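PDB 3GLA: Low molecular weight heat shock protein from Xanthomonas axonopodis pv. citri, which probably acts as an ATP-independent small heat-shock chaperone of the alpha-crystallin family, holding unfolding proteins in a soluble state during stress. Local coordinates for residues Pro5-Lys10 against Phe16-Asp21; Gly80-Gly85 against Glu91-Lys96. All blocks are in the same frame, centred on the assembly; numbering follows the deposited sequence.

Interaction 1 (Pro5-Lys10 against Phe16-Asp21). With PO4 (phosphate ion), chain D.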
loop_
_atom_site.group_PDB
_atom_site.type_symbol
_atom_site.label_atom_id
_atom_site.label_comp_id
_atom_site.label_asym_id
_atom_site.label_seq_id
_atom_site.Cartn_x
_atom_site.Cartn_y
_atom_site.Cartn_z
ATOM N N PRO B 5 1.234 9.039 -1.369
ATOM C CA PRO B 5 1.546 7.653 -1.531
ATOM C C PRO B 5 3.004 7.550 -1.962
ATOM O O PRO B 5 3.437 8.238 -2.827
ATOM C CB PRO B 5 0.648 7.165 -2.677
ATOM C CG PRO B 5 -0.187 8.293 -2.983
ATOM C CD PRO B 5 0.128 9.489 -2.221
ATOM N N ARG B 6 3.707 6.629 -1.361
ATOM C CA ARG B 6 5.135 6.486 -1.666
ATOM C C ARG B 6 5.400 5.800 -2.951
ATOM O O ARG B 6 4.656 4.909 -3.341
ATOM C CB ARG B 6 5.777 5.658 -0.546
ATOM C CG ARG B 6 5.826 6.587 0.745
ATOM C CD ARG B 6 6.223 5.686 1.926
ATOM N NE ARG B 6 6.403 6.632 3.006
ATOM C CZ ARG B 6 7.525 7.219 3.330
ATOM N NH1 ARG B 6 8.656 7.000 2.767
ATOM N NH2 ARG B 6 7.430 8.102 4.347
ATOM N N VAL B 7 6.421 6.245 -3.654
ATOM C CA VAL B 7 6.704 5.757 -5.017
ATOM C C VAL B 7 8.200 5.475 -5.095
ATOM O O VAL B 7 9.047 6.167 -4.444
ATOM C CB VAL B 7 6.418 6.913 -5.918
ATOM C CG1 VAL B 7 7.015 6.739 -7.234
ATOM C CG2 VAL B 7 4.867 7.083 -5.974
ATOM N N ASP B 8 8.502 4.441 -5.761
ATOM C CA ASP B 8 9.920 4.288 -6.176
ATOM C C ASP B 8 9.961 4.455 -7.663
ATOM O O ASP B 8 8.990 4.092 -8.386
ATOM C CB ASP B 8 10.380 2.865 -5.911
ATOM C CG ASP B 8 10.379 2.509 -4.452
ATOM O OD1 ASP B 8 10.347 3.384 -3.622
ATOM O OD2 ASP B 8 10.360 1.262 -4.214
ATOM N N ILE B 9 11.098 4.942 -8.150
ATOM C CA ILE B 9 11.176 5.095 -9.617
ATOM C C ILE B 9 12.536 4.611 -10.021
ATOM O O ILE B 9 13.544 4.944 -9.370
ATOM C CB ILE B 9 11.113 6.544 -9.980
ATOM C CG1 ILE B 9 9.779 7.114 -9.546
ATOM C CG2 ILE B 9 11.338 6.727 -11.577
ATOM C CD1 ILE B 9 9.575 8.658 -9.821
ATOM N N LYS B 10 12.533 3.805 -11.063
ATOM C CA LYS B 10 13.703 3.091 -11.533
ATOM C C LYS B 10 13.856 3.410 -12.986
ATOM O O LYS B 10 12.923 3.454 -13.771
ATOM C CB LYS B 10 13.493 1.595 -11.362
ATOM C CG LYS B 10 14.638 0.806 -11.756
ATOM C CD LYS B 10 14.209 -0.648 -11.778
ATOM C CE LYS B 10 15.542 -1.479 -11.910
ATOM N NZ LYS B 10 15.083 -2.864 -12.080
ATOM N N PHE B 16 11.430 3.495 -17.938
ATOM C CA PHE B 16 11.396 3.868 -16.495
ATOM C C PHE B 16 10.255 3.034 -15.868
ATOM O O PHE B 16 9.296 2.639 -16.566
ATOM C CB PHE B 16 11.029 5.241 -16.424
ATOM C CG PHE B 16 12.109 6.124 -16.926
ATOM C CD1 PHE B 16 12.151 6.465 -18.279
ATOM C CD2 PHE B 16 13.132 6.545 -16.062
ATOM C CE1 PHE B 16 13.162 7.286 -18.782
ATOM C CE2 PHE B 16 14.183 7.405 -16.524
ATOM C CZ PHE B 16 14.207 7.766 -17.919
ATOM N N VAL B 17 10.357 2.782 -14.560
ATOM C CA VAL B 17 9.279 2.052 -13.955
ATOM C C VAL B 17 8.980 2.855 -12.664
ATOM O O VAL B 17 9.911 3.232 -11.925
ATOM C CB VAL B 17 9.626 0.679 -13.535
ATOM C CG1 VAL B 17 8.429 -0.037 -12.916
ATOM C CG2 VAL B 17 10.211 -0.233 -14.751
ATOM N N LEU B 18 7.699 3.155 -12.455
ATOM C CA LEU B 18 7.338 3.787 -11.206
ATOM C C LEU B 18 6.503 2.814 -10.454
ATOM O O LEU B 18 5.614 2.160 -11.020
ATOM C CB LEU B 18 6.582 5.021 -11.487
ATOM C CG LEU B 18 6.170 5.843 -10.272
ATOM C CD1 LEU B 18 6.109 7.419 -10.686
ATOM C CD2 LEU B 18 4.783 5.268 -9.686
ATOM N N TYR B 19 6.811 2.660 -9.167
ATOM C CA TYR B 19 6.032 1.707 -8.370
ATOM C C TYR B 19 5.403 2.558 -7.292
ATOM O O TYR B 19 6.084 3.352 -6.651
ATOM C CB TYR B 19 6.959 0.735 -7.654
ATOM C CG TYR B 19 7.844 -0.051 -8.569
ATOM C CD1 TYR B 19 7.428 -1.250 -9.084
ATOM C CD2 TYR B 19 9.108 0.441 -8.880
ATOM C CE1 TYR B 19 8.293 -2.000 -9.945
ATOM C CE2 TYR B 19 9.940 -0.265 -9.668
ATOM C CZ TYR B 19 9.515 -1.478 -10.165
ATOM O OH TYR B 19 10.409 -2.107 -11.043
ATOM N N ALA B 20 4.062 2.509 -7.186
ATOM C CA ALA B 20 3.432 3.375 -6.233
ATOM C C ALA B 20 2.667 2.522 -5.253
ATOM O O ALA B 20 1.907 1.629 -5.622
ATOM C CB ALA B 20 2.470 4.296 -6.975
ATOM N N ASP B 21 2.802 2.840 -4.017
ATOM C CA ASP B 21 2.036 2.103 -3.026
ATOM C C ASP B 21 0.715 2.857 -2.890
ATOM O O ASP B 21 0.590 3.923 -2.257
ATOM C CB ASP B 21 2.792 2.207 -1.721
ATOM C CG ASP B 21 3.827 1.095 -1.585
ATOM O OD1 ASP B 21 3.947 0.295 -2.502
ATOM O OD2 ASP B 21 4.545 1.169 -0.567
HETATM P P PO4 D . 3.563 7.674 5.338
HETATM O O1 PO4 D . 2.804 8.848 5.687
HETATM O O2 PO4 D . 2.611 6.385 5.463
HETATM O O3 PO4 D . 3.961 7.685 3.863
HETATM O O4 PO4 D . 4.715 7.279 6.138
#

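Interaction 2 (Gly80-Gly85 against Glu91-Lys96)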
loop_
_atom_site.group_PDB
_atom_site.type_symbol
_atom_site.label_atom_id
_atom_site.label_comp_id
_atom_site.label_asym_id
_atom_site.label_seq_id
_atom_site.Cartn_x
_atom_site.Cartn_y
_atom_site.Cartn_z
ATOM N N GLY B 80 3.732 5.857 -24.406
ATOM C CA GLY B 80 3.822 4.454 -24.303
ATOM C C GLY B 80 3.545 3.878 -22.946
ATOM O O GLY B 80 3.788 2.750 -22.683
ATOM N N ILE B 81 3.058 4.763 -22.080
ATOM C CA ILE B 81 2.938 4.253 -20.693
ATOM C C ILE B 81 1.981 3.145 -20.572
ATOM O O ILE B 81 0.930 3.135 -21.266
ATOM C CB ILE B 81 2.425 5.392 -19.871
ATOM C CG1 ILE B 81 3.547 6.373 -19.648
ATOM C CG2 ILE B 81 1.960 4.859 -18.409
ATOM C CD1 ILE B 81 2.984 7.641 -19.098
ATOM N N THR B 82 2.311 2.193 -19.703
ATOM C CA THR B 82 1.334 1.163 -19.313
ATOM C C THR B 82 1.324 1.131 -17.788
ATOM O O THR B 82 2.270 1.639 -17.130
ATOM C CB THR B 82 1.642 -0.267 -19.809
ATOM O OG1 THR B 82 2.925 -0.656 -19.312
ATOM C CG2 THR B 82 1.795 -0.256 -21.353
ATOM N N ALA B 83 0.296 0.497 -17.214
ATOM C CA ALA B 83 0.282 0.505 -15.704
ATOM C C ALA B 83 -0.489 -0.746 -15.332
ATOM O O ALA B 83 -1.448 -1.088 -16.044
ATOM C CB ALA B 83 -0.403 1.645 -15.245
ATOM N N ALA B 84 -0.083 -1.407 -14.275
ATOM C CA ALA B 84 -0.815 -2.595 -13.838
ATOM C C ALA B 84 -0.628 -2.523 -12.320
ATOM O O ALA B 84 0.407 -2.052 -11.813
ATOM C CB ALA B 84 -0.222 -3.765 -14.341
ATOM N N GLY B 85 -1.644 -3.052 -11.617
ATOM C CA GLY B 85 -1.601 -2.940 -10.160
ATOM C C GLY B 85 -1.765 -4.335 -9.583
ATOM O O GLY B 85 -2.434 -5.228 -10.215
ATOM N N GLU B 91 2.230 -0.369 -10.853
ATOM C CA GLU B 91 3.554 -0.292 -11.484
ATOM C C GLU B 91 3.318 0.334 -12.799
ATOM O O GLU B 91 2.450 -0.136 -13.604
ATOM C CB GLU B 91 4.047 -1.686 -11.604
ATOM C CG GLU B 91 5.409 -1.678 -12.440
ATOM C CD GLU B 91 6.010 -3.065 -12.500
ATOM O OE1 GLU B 91 6.705 -3.313 -13.505
ATOM O OE2 GLU B 91 5.754 -3.864 -11.624
ATOM N N ILE B 92 3.979 1.445 -13.022
ATOM C CA ILE B 92 3.769 2.195 -14.257
ATOM C C ILE B 92 5.035 2.031 -15.036
ATOM O O ILE B 92 6.134 2.280 -14.504
ATOM C CB ILE B 92 3.636 3.610 -13.937
ATOM C CG1 ILE B 92 2.315 3.785 -13.096
ATOM C CG2 ILE B 92 3.429 4.406 -15.238
ATOM C CD1 ILE B 92 2.138 5.191 -12.596
ATOM N N ARG B 93 4.901 1.651 -16.339
ATOM C CA ARG B 93 6.130 1.482 -17.118
ATOM C C ARG B 93 6.091 2.503 -18.181
ATOM O O ARG B 93 5.079 2.743 -18.838
ATOM C CB ARG B 93 6.212 0.096 -17.741
ATOM C CG ARG B 93 6.285 -0.974 -16.693
ATOM C CD ARG B 93 6.721 -2.306 -17.271
ATOM N NE ARG B 93 7.554 -2.897 -16.256
ATOM C CZ ARG B 93 8.847 -3.127 -16.409
ATOM N NH1 ARG B 93 9.537 -3.647 -15.395
ATOM N NH2 ARG B 93 9.453 -2.856 -17.567
ATOM N N ILE B 94 7.213 3.195 -18.373
ATOM C CA ILE B 94 7.253 4.305 -19.270
ATOM C C ILE B 94 8.444 4.002 -20.187
ATOM O O ILE B 94 9.568 3.996 -19.794
ATOM C CB ILE B 94 7.533 5.571 -18.611
ATOM C CG1 ILE B 94 6.461 5.893 -17.502
ATOM C CG2 ILE B 94 7.472 6.768 -19.592
ATOM C CD1 ILE B 94 7.098 5.462 -16.106
ATOM N N PRO B 95 8.146 3.720 -21.454
ATOM C CA PRO B 95 9.284 3.335 -22.297
ATOM C C PRO B 95 10.094 4.505 -22.626
ATOM O O PRO B 95 9.656 5.655 -22.558
ATOM C CB PRO B 95 8.572 2.830 -23.588
ATOM C CG PRO B 95 7.243 3.455 -23.587
ATOM C CD PRO B 95 6.822 3.675 -22.115
ATOM N N LYS B 96 11.370 4.241 -23.011
ATOM C CA LYS B 96 12.181 5.336 -23.467
ATOM C C LYS B 96 12.054 5.485 -24.992
ATOM O O LYS B 96 11.751 4.513 -25.634
ATOM C CB LYS B 96 13.645 5.060 -23.166
ATOM C CG LYS B 96 13.908 5.141 -21.674
ATOM C CD LYS B 96 15.335 4.638 -21.489
ATOM C CE LYS B 96 15.735 4.885 -20.051
ATOM N NZ LYS B 96 17.173 4.538 -19.858
HETATM O O HOH W 1 5.195 0.446 -21.146
#

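Interaction 1 (Pro5-Lys10 against Phe16-Asp21)
Asp8 and Tyr19 face each other as an antiparallel hydrogen-bonded pair, and their two amides satisfy each other's carbonyls: Tyr19 N reaches Asp8 O at 2.7 Å, and Asp8 N reaches Tyr19 O at 2.8 Å. Lys10 and Val17 repeat the exchange two residues on. At the other end the bond from Asp21 N to Arg6 O is almost straight (2.9 Å, 176° at the hydrogen). Between these pairs the alpha hydrogens of Val7 and Ile9 lean on the carbonyls of Tyr19 and Val17.

The charged side chains look elsewhere for partners. Asp8 is held by the Glu60 amide and Arg61 of the second subunit, Asp21 by its Arg45, and Lys10 by its Glu52 and by Glu12 of the same chain. Arg6 runs out extended to a phosphate, probably from crystallisation, at its guanidinium edge: NE bonds O3 at 2.8 Å, NH2 weakly O4, while NH1 goes to Glu60 O of the second subunit. On the face of Val7, Ile9, Leu18 and Ala20, which packs on the opposing sheet, Leu18 CD1 lies 3.8 Å from Ile9 CD1. This is a beta hairpin at the edge of the alpha-crystallin sandwich, whose outer strand continues the sheet into the partner subunit.

Interaction 2 (Gly80-Gly85 against Glu91-Lys96)
Ile81 bridges two isoleucines of the neighbouring strand, using a different branch for each. Its CG2, anti to the backbone N, meets the CG2 of Ile92 at 3.5 Å, the two side chains passing at a slant. Its CG1 turns the other way, beside the backbone N (chi1 -75°), and lies alongside Ile94, with Ile81 CG1 3.7 Å from Ile94 CG1 and both side chains pointing the same way. Ala83 extends this apolar face with a looser touch, Ala83 CB 4.1 Å from Ile92 CG1. Met34 and Leu39 pack on both Ile81 and Ile94, so this face of the hairpin is turned to the opposing sheet of the sandwich.

The other face, with Thr82, Ala84, Glu91 and Arg93, is mostly polar. Thr82 crosses Arg93 so that its OG1 lies 3.7 Å from Arg93 CB, close to the root of the arginine and not to its charged end. That end bends at chi3 and swings back along its own strand to Glu91, whose extended chain brings OE1 into the guanidinium plane; Arg93 NE grips Glu91 OE1 at 2.9 Å in a salt bridge, with a weak second bond from NH1. A water links Gly80 O with Thr82 OG1, and more weakly Arg93 O, beside the last hydrogen-bonded pair, Thr82 with Arg93. Nearby, the ring of Pro95 presses on the backbone of Gly80, its CD 3.2 Å from Gly80 O.

Along the backbone, Thr82 with Arg93 and Ala84 with Glu91 exchange amide bonds in both directions; the straightest, from Glu91 N to Ala84 O, measures 2.7 Å. The chemistry is thus divided by face: branched aliphatic side chains join the two strands and face the core, while an ion pair within one strand and a bound water serve the outer side, leaving cohesion between the strands there mainly to the backbone.

Two hairpins, set side by side, make up one four-stranded antiparallel sheet: interactions 1 and 2 have centres about 11 Å apart and meet where Phe16-Asp21 runs next to Glu91-Lys96. Probable backbone hydrogen bonds join them, Phe16 N to Ile94 O and Leu18 O to Ile92 N, each 2.7 Å. On the face of Glu91 and Arg93, Val17 spans the seam, its CG1 3.5 Å from Glu91 CG. Leu18 and Ile92 lie together on the opposite, core-facing side. The outer strands differ in their surroundings: Pro5-Lys10 engages the second subunit, and its Arg6 shares the phosphate with Arg6 of that subunit, whereas no other chain of the assembly touches interaction 2.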